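Local coordinates for protein BamaA.19900.a (Balamuthia mandrillaris, PDB 6VZZ) that probably phosphorylates glucose to glucose 6-phosphate at the expense of ATP, as a glucokinase that binds beta-D-glucopyranose, at residues A[51-61]-A[379-390]. Residues are numbered along the deposited sequence; the frame is centred on the assembly and turned at random.
Sequences ALARAEDHDTF and NLNLHGALYVAR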
ATOM      1  N   ALA A  51      20.498 -22.226   5.124  1.00 39.02           N
ATOM      2  CA  ALA A  51      21.560 -22.287   4.136  1.00 41.12           C
ATOM      3  C   ALA A  51      22.766 -21.503   4.624  1.00 40.47           C
ATOM      4  O   ALA A  51      22.657 -20.613   5.472  1.00 36.12           O
ATOM      5  CB  ALA A  51      21.102 -21.750   2.776  1.00 38.97           C
ATOM      6  N   LEU A  52      23.922 -21.846   4.063  1.00 40.66           N
ATOM      7  CA  LEU A  52      25.173 -21.161   4.325  1.00 40.70           C
ATOM      8  C   LEU A  52      25.760 -20.656   3.016  1.00 42.47           C
ATOM      9  O   LEU A  52      25.557 -21.252   1.952  1.00 43.27           O
ATOM     10  CB  LEU A  52      26.185 -22.078   5.005  1.00 37.66           C
ATOM     11  CG  LEU A  52      25.700 -22.932   6.166  1.00 38.92           C
ATOM     12  CD1 LEU A  52      26.822 -23.859   6.604  1.00 38.34           C
ATOM     13  CD2 LEU A  52      25.207 -22.073   7.329  1.00 36.39           C
ATOM     14  N   ALA A  53      26.490 -19.549   3.104  1.00 40.98           N
ATOM     15  CA  ALA A  53      27.253 -19.050   1.971  1.00 47.90           C
ATOM     16  C   ALA A  53      28.512 -18.374   2.497  1.00 48.48           C
ATOM     17  O   ALA A  53      28.469 -17.669   3.509  1.00 46.69           O
ATOM     18  CB  ALA A  53      26.437 -18.079   1.111  1.00 44.48           C
ATOM     19  N   ARG A  54      29.632 -18.614   1.822  1.00 48.88           N
ATOM     20  CA  ARG A  54      30.871 -17.967   2.211  1.00 52.63           C
ATOM     21  C   ARG A  54      30.880 -16.525   1.716  1.00 57.16           C
ATOM     22  O   ARG A  54      30.036 -16.106   0.924  1.00 60.03           O
ATOM     23  CB  ARG A  54      32.077 -18.731   1.662  1.00 55.56           C
ATOM     24  CG  ARG A  54      32.228 -20.142   2.205  1.00 51.36           C
ATOM     25  CD  ARG A  54      33.265 -20.914   1.420  1.00 51.73           C
ATOM     26  NE  ARG A  54      32.860 -21.069   0.031  1.00 57.00           N
ATOM     27  CZ  ARG A  54      33.638 -21.559  -0.929  1.00 58.94           C
ATOM     28  NH1 ARG A  54      34.876 -21.943  -0.648  1.00 53.80           N
ATOM     29  NH2 ARG A  54      33.175 -21.654  -2.175  1.00 60.59           N
ATOM     30  N   ALA A  55      31.866 -15.765   2.191  1.00 59.34           N
ATOM     31  CA  ALA A  55      31.986 -14.363   1.799  1.00 61.17           C
ATOM     32  C   ALA A  55      32.074 -14.200   0.285  1.00 65.17           C
ATOM     33  O   ALA A  55      31.535 -13.237  -0.271  1.00 70.93           O
ATOM     34  CB  ALA A  55      33.211 -13.743   2.470  1.00 55.30           C
ATOM     35  N   GLU A  56      32.740 -15.130  -0.401  1.00 67.44           N
ATOM     36  CA  GLU A  56      32.974 -15.005  -1.838  1.00 73.81           C
ATOM     37  C   GLU A  56      31.900 -15.666  -2.699  1.00 74.37           C
ATOM     38  O   GLU A  56      31.859 -15.412  -3.906  1.00 82.46           O
ATOM     39  CB  GLU A  56      34.343 -15.587  -2.212  1.00 72.07           C
ATOM     40  CG  GLU A  56      34.458 -17.090  -2.036  1.00 70.29           C
ATOM     41  CD  GLU A  56      35.008 -17.489  -0.675  1.00 73.82           C
ATOM     42  OE1 GLU A  56      34.686 -16.815   0.337  1.00 73.74           O
ATOM     43  OE2 GLU A  56      35.771 -18.481  -0.621  1.00 75.61           O
ATOM     44  N   ASP A  57      31.049 -16.510  -2.124  1.00 71.74           N
ATOM     45  CA  ASP A  57      29.896 -17.057  -2.837  1.00 70.24           C
ATOM     46  C   ASP A  57      28.864 -15.950  -2.987  1.00 75.60           C
ATOM     47  O   ASP A  57      28.105 -15.662  -2.060  1.00 76.46           O
ATOM     48  CB  ASP A  57      29.300 -18.239  -2.079  1.00 63.09           C
ATOM     49  CG  ASP A  57      30.286 -19.356  -1.856  1.00 61.40           C
ATOM     50  OD1 ASP A  57      31.223 -19.517  -2.675  1.00 64.22           O
ATOM     51  OD2 ASP A  57      30.113 -20.078  -0.851  1.00 55.53           O
ATOM     52  N   HIS A  58      28.807 -15.324  -4.154  1.00 81.91           N
ATOM     53  CA  HIS A  58      27.957 -14.148  -4.289  1.00 88.82           C
ATOM     54  C   HIS A  58      26.575 -14.444  -4.850  1.00 88.36           C
ATOM     55  O   HIS A  58      25.632 -13.708  -4.548  1.00 89.97           O
ATOM     56  CB  HIS A  58      28.653 -13.094  -5.155  1.00 96.61           C
ATOM     57  CG  HIS A  58      29.602 -12.230  -4.386  1.00100.10           C
ATOM     58  ND1 HIS A  58      30.868 -11.925  -4.836  1.00100.48           N
ATOM     59  CD2 HIS A  58      29.468 -11.612  -3.187  1.00 96.50           C
ATOM     60  CE1 HIS A  58      31.474 -11.154  -3.948  1.00102.37           C
ATOM     61  NE2 HIS A  58      30.645 -10.949  -2.940  1.00102.31           N
ATOM     62  N   ASP A  59      26.425 -15.501  -5.646  1.00 81.57           N
ATOM     63  CA  ASP A  59      25.137 -15.837  -6.237  1.00 78.38           C
ATOM     64  C   ASP A  59      24.734 -17.281  -5.964  1.00 75.05           C
ATOM     65  O   ASP A  59      23.785 -17.776  -6.583  1.00 74.17           O
ATOM     66  CB  ASP A  59      25.159 -15.572  -7.746  1.00 81.16           C
ATOM     67  CG  ASP A  59      26.416 -16.093  -8.403  1.00 86.20           C
ATOM     68  OD1 ASP A  59      27.209 -16.763  -7.702  1.00 87.09           O
ATOM     69  OD2 ASP A  59      26.619 -15.826  -9.608  1.00 87.04           O
ATOM     70  N   THR A  60      25.420 -17.964  -5.051  1.00 70.16           N
ATOM     71  CA  THR A  60      25.173 -19.370  -4.792  1.00 64.97           C
ATOM     72  C   THR A  60      25.152 -19.583  -3.285  1.00 61.14           C
ATOM     73  O   THR A  60      25.565 -18.716  -2.511  1.00 65.16           O
ATOM     74  CB  THR A  60      26.233 -20.239  -5.487  1.00 72.34           C
ATOM     75  OG1 THR A  60      25.730 -21.565  -5.688  1.00 74.82           O
ATOM     76  CG2 THR A  60      27.515 -20.293  -4.663  1.00 68.82           C
ATOM     77  N   PHE A  61      24.637 -20.733  -2.858  1.00 56.34           N
ATOM     78  CA  PHE A  61      24.687 -21.080  -1.443  1.00 51.42           C
ATOM     79  C   PHE A  61      24.493 -22.582  -1.283  1.00 48.84           C
ATOM     80  O   PHE A  61      24.163 -23.296  -2.230  1.00 49.95           O
ATOM     81  CB  PHE A  61      23.644 -20.307  -0.625  1.00 51.97           C
ATOM     82  CG  PHE A  61      22.231 -20.501  -1.092  1.00 47.42           C
ATOM     83  CD1 PHE A  61      21.542 -21.668  -0.814  1.00 45.94           C
ATOM     84  CD2 PHE A  61      21.588 -19.507  -1.802  1.00 50.37           C
ATOM     85  CE1 PHE A  61      20.238 -21.853  -1.259  1.00 48.15           C
ATOM     86  CE2 PHE A  61      20.278 -19.677  -2.243  1.00 50.11           C
ATOM     87  CZ  PHE A  61      19.603 -20.851  -1.974  1.00 43.54           C
ATOM     88  N   ASN A 379      15.279 -20.405  -4.287  1.00 49.03           N
ATOM     89  CA  ASN A 379      14.741 -19.870  -3.042  1.00 46.10           C
ATOM     90  C   ASN A 379      15.225 -18.432  -2.933  1.00 44.49           C
ATOM     91  O   ASN A 379      16.317 -18.145  -2.450  1.00 47.00           O
ATOM     92  CB  ASN A 379      15.129 -20.728  -1.845  1.00 46.23           C
ATOM     93  CG  ASN A 379      14.176 -20.533  -0.677  1.00 48.01           C
ATOM     94  OD1 ASN A 379      13.599 -19.460  -0.518  1.00 50.70           O
ATOM     95  ND2 ASN A 379      13.986 -21.568   0.127  1.00 48.53           N
ATOM     96  N   LEU A 380      14.407 -17.516  -3.440  1.00 44.59           N
ATOM     97  CA  LEU A 380      14.773 -16.108  -3.435  1.00 41.88           C
ATOM     98  C   LEU A 380      14.868 -15.570  -2.017  1.00 41.57           C
ATOM     99  O   LEU A 380      15.652 -14.651  -1.760  1.00 42.08           O
ATOM    100  CB  LEU A 380      13.761 -15.307  -4.259  1.00 41.18           C
ATOM    101  CG  LEU A 380      13.854 -15.462  -5.783  1.00 42.00           C
ATOM    102  CD1 LEU A 380      12.637 -14.850  -6.465  1.00 39.42           C
ATOM    103  CD2 LEU A 380      15.119 -14.819  -6.319  1.00 40.46           C
ATOM    104  N   ASN A 381      14.082 -16.128  -1.091  1.00 41.19           N
ATOM    105  CA  ASN A 381      14.161 -15.724   0.307  1.00 38.58           C
ATOM    106  C   ASN A 381      15.551 -15.968   0.872  1.00 41.03           C
ATOM    107  O   ASN A 381      16.095 -15.118   1.590  1.00 39.78           O
ATOM    108  CB  ASN A 381      13.126 -16.487   1.133  1.00 40.95           C
ATOM    109  CG  ASN A 381      11.710 -16.208   0.687  1.00 45.08           C
ATOM    110  OD1 ASN A 381      11.487 -15.489  -0.291  1.00 45.49           O
ATOM    111  ND2 ASN A 381      10.742 -16.783   1.391  1.00 40.82           N
ATOM    112  N   LEU A 382      16.132 -17.134   0.572  1.00 38.27           N
ATOM    113  CA  LEU A 382      17.452 -17.456   1.094  1.00 39.82           C
ATOM    114  C   LEU A 382      18.509 -16.540   0.502  1.00 42.89           C
ATOM    115  O   LEU A 382      19.409 -16.088   1.220  1.00 44.53           O
ATOM    116  CB  LEU A 382      17.796 -18.918   0.816  1.00 42.58           C
ATOM    117  CG  LEU A 382      17.009 -19.970   1.596  1.00 41.69           C
ATOM    118  CD1 LEU A 382      17.403 -21.336   1.112  1.00 40.92           C
ATOM    119  CD2 LEU A 382      17.263 -19.836   3.086  1.00 38.61           C
ATOM    120  N   HIS A 383      18.415 -16.252  -0.803  1.00 42.54           N
ATOM    121  CA  HIS A 383      19.329 -15.289  -1.409  1.00 43.65           C
ATOM    122  C   HIS A 383      19.224 -13.940  -0.713  1.00 41.38           C
ATOM    123  O   HIS A 383      20.241 -13.324  -0.375  1.00 42.48           O
ATOM    124  CB  HIS A 383      19.045 -15.138  -2.907  1.00 43.51           C
ATOM    125  CG  HIS A 383      19.618 -16.234  -3.751  1.00 48.91           C
ATOM    126  ND1 HIS A 383      18.862 -17.285  -4.222  1.00 52.48           N
ATOM    127  CD2 HIS A 383      20.872 -16.435  -4.219  1.00 55.09           C
ATOM    128  CE1 HIS A 383      19.624 -18.089  -4.943  1.00 52.20           C
ATOM    129  NE2 HIS A 383      20.849 -17.596  -4.953  1.00 57.57           N
ATOM    130  N   GLY A 384      17.992 -13.472  -0.483  1.00 36.72           N
ATOM    131  CA  GLY A 384      17.799 -12.194   0.180  1.00 37.21           C
ATOM    132  C   GLY A 384      18.350 -12.190   1.591  1.00 41.80           C
ATOM    133  O   GLY A 384      19.086 -11.279   1.984  1.00 39.98           O
ATOM    134  N   ALA A 385      18.022 -13.227   2.365  1.00 41.83           N
ATOM    135  CA  ALA A 385      18.538 -13.312   3.726  1.00 39.07           C
ATOM    136  C   ALA A 385      20.058 -13.319   3.737  1.00 40.77           C
ATOM    137  O   ALA A 385      20.681 -12.700   4.608  1.00 42.40           O
ATOM    138  CB  ALA A 385      17.991 -14.553   4.428  1.00 37.73           C
ATOM    139  N   LEU A 386      20.675 -14.007   2.771  1.00 40.18           N
ATOM    140  CA  LEU A 386      22.133 -14.058   2.737  1.00 42.14           C
ATOM    141  C   LEU A 386      22.730 -12.727   2.297  1.00 44.05           C
ATOM    142  O   LEU A 386      23.846 -12.390   2.695  1.00 46.07           O
ATOM    143  CB  LEU A 386      22.604 -15.192   1.831  1.00 40.44           C
ATOM    144  CG  LEU A 386      22.501 -16.584   2.449  1.00 41.00           C
ATOM    145  CD1 LEU A 386      22.737 -17.663   1.411  1.00 43.00           C
ATOM    146  CD2 LEU A 386      23.492 -16.736   3.591  1.00 42.69           C
ATOM    147  N   TYR A 387      22.002 -11.952   1.498  1.00 43.23           N
ATOM    148  CA  TYR A 387      22.455 -10.605   1.183  1.00 45.01           C
ATOM    149  C   TYR A 387      22.465  -9.725   2.432  1.00 48.33           C
ATOM    150  O   TYR A 387      23.446  -9.020   2.698  1.00 53.09           O
ATOM    151  CB  TYR A 387      21.569 -10.015   0.089  1.00 46.77           C
ATOM    152  CG  TYR A 387      21.777  -8.545  -0.151  1.00 52.62           C
ATOM    153  CD1 TYR A 387      22.867  -8.087  -0.880  1.00 56.59           C
ATOM    154  CD2 TYR A 387      20.872  -7.609   0.341  1.00 51.17           C
ATOM    155  CE1 TYR A 387      23.059  -6.733  -1.102  1.00 61.96           C
ATOM    156  CE2 TYR A 387      21.051  -6.256   0.125  1.00 56.26           C
ATOM    157  CZ  TYR A 387      22.146  -5.825  -0.596  1.00 65.37           C
ATOM    158  OH  TYR A 387      22.325  -4.481  -0.807  1.00 73.95           O
ATOM    159  N   VAL A 388      21.395  -9.778   3.230  1.00 45.38           N
ATOM    160  CA  VAL A 388      21.329  -8.993   4.459  1.00 47.40           C
ATOM    161  C   VAL A 388      22.369  -9.462   5.477  1.00 52.04           C
ATOM    162  O   VAL A 388      23.001  -8.645   6.157  1.00 57.03           O
ATOM    163  CB  VAL A 388      19.914  -9.058   5.051  1.00 44.24           C
ATOM    164  CG1 VAL A 388      19.888  -8.329   6.386  1.00 43.78           C
ATOM    165  CG2 VAL A 388      18.892  -8.488   4.069  1.00 40.34           C
ATOM    166  N   ALA A 389      22.551 -10.778   5.613  1.00 47.64           N
ATOM    167  CA  ALA A 389      23.445 -11.294   6.643  1.00 45.95           C
ATOM    168  C   ALA A 389      24.868 -10.788   6.482  1.00 56.78           C
ATOM    169  O   ALA A 389      25.629 -10.784   7.457  1.00 56.43           O
ATOM    170  CB  ALA A 389      23.443 -12.821   6.629  1.00 44.08           C
ATOM    171  N   ARG A 390      25.246 -10.365   5.276  1.00 60.84           N
ATOM    172  CA  ARG A 390      26.598  -9.881   5.032  1.00 64.55           C
ATOM    173  C   ARG A 390      26.825  -8.467   5.551  1.00 76.26           C
ATOM    174  O   ARG A 390      27.983  -8.055   5.680  1.00 83.04           O
ATOM    175  CB  ARG A 390      26.916  -9.957   3.537  1.00 58.67           C
ATOM    176  CG  ARG A 390      27.036 -11.386   3.028  1.00 56.16           C
ATOM    177  CD  ARG A 390      27.428 -11.403   1.570  1.00 66.24           C
ATOM    178  NE  ARG A 390      27.937 -12.700   1.137  1.00 67.04           N
ATOM    179  CZ  ARG A 390      27.219 -13.619   0.494  1.00 69.16           C
ATOM    180  NH1 ARG A 390      27.792 -14.757   0.137  1.00 69.07           N
ATOM    181  NH2 ARG A 390      25.937 -13.406   0.196  1.00 63.91           N
TER
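With chi1 of 57°, Phe61 carries its CG between its own backbone N and carbonyl carbon, which directs the ring toward Leu382 and His383, while His383, its CG beside the backbone N (chi1 -80°), places its imidazole alongside. The two rings form an edge-to-face pair, centroids 4.7 Å apart, the rim of Phe61 directed at one face of His383. Histidine suits this place because its rim is polar: ND1 donates to the carbonyl O of the N-cap residue Asn379 at 3.2 Å, and NE2 makes a weak bond to Asp59 O; together they probably limit the ring's rotation. Leu382 crosses the phenyl ring at about a right angle, CB off-centre over it and CD1 3.7 Å from Phe61 CE1. The helix lies against the mixed five-stranded sheet of a domain with the actin-like ATPase fold of the glucokinase family, crossing strand 51-54 at -48°. Small residues permit this approach: Leu386 CD1 lies 3.7 Å from Ala53 CB and 3.5 Å from Phe61 CB. Beyond the strand, the long side chain of Arg390 lets NH1 donate to Arg54 O at 2.7 Å, a bond less sure because Arg390 NH1 is crowded in the model. Arg54 itself turns away and grips the Asp57 carboxylate side-on, NE to OD2 and NH2 to OD1, and Asp57 OD2 also accepts from Arg54 N.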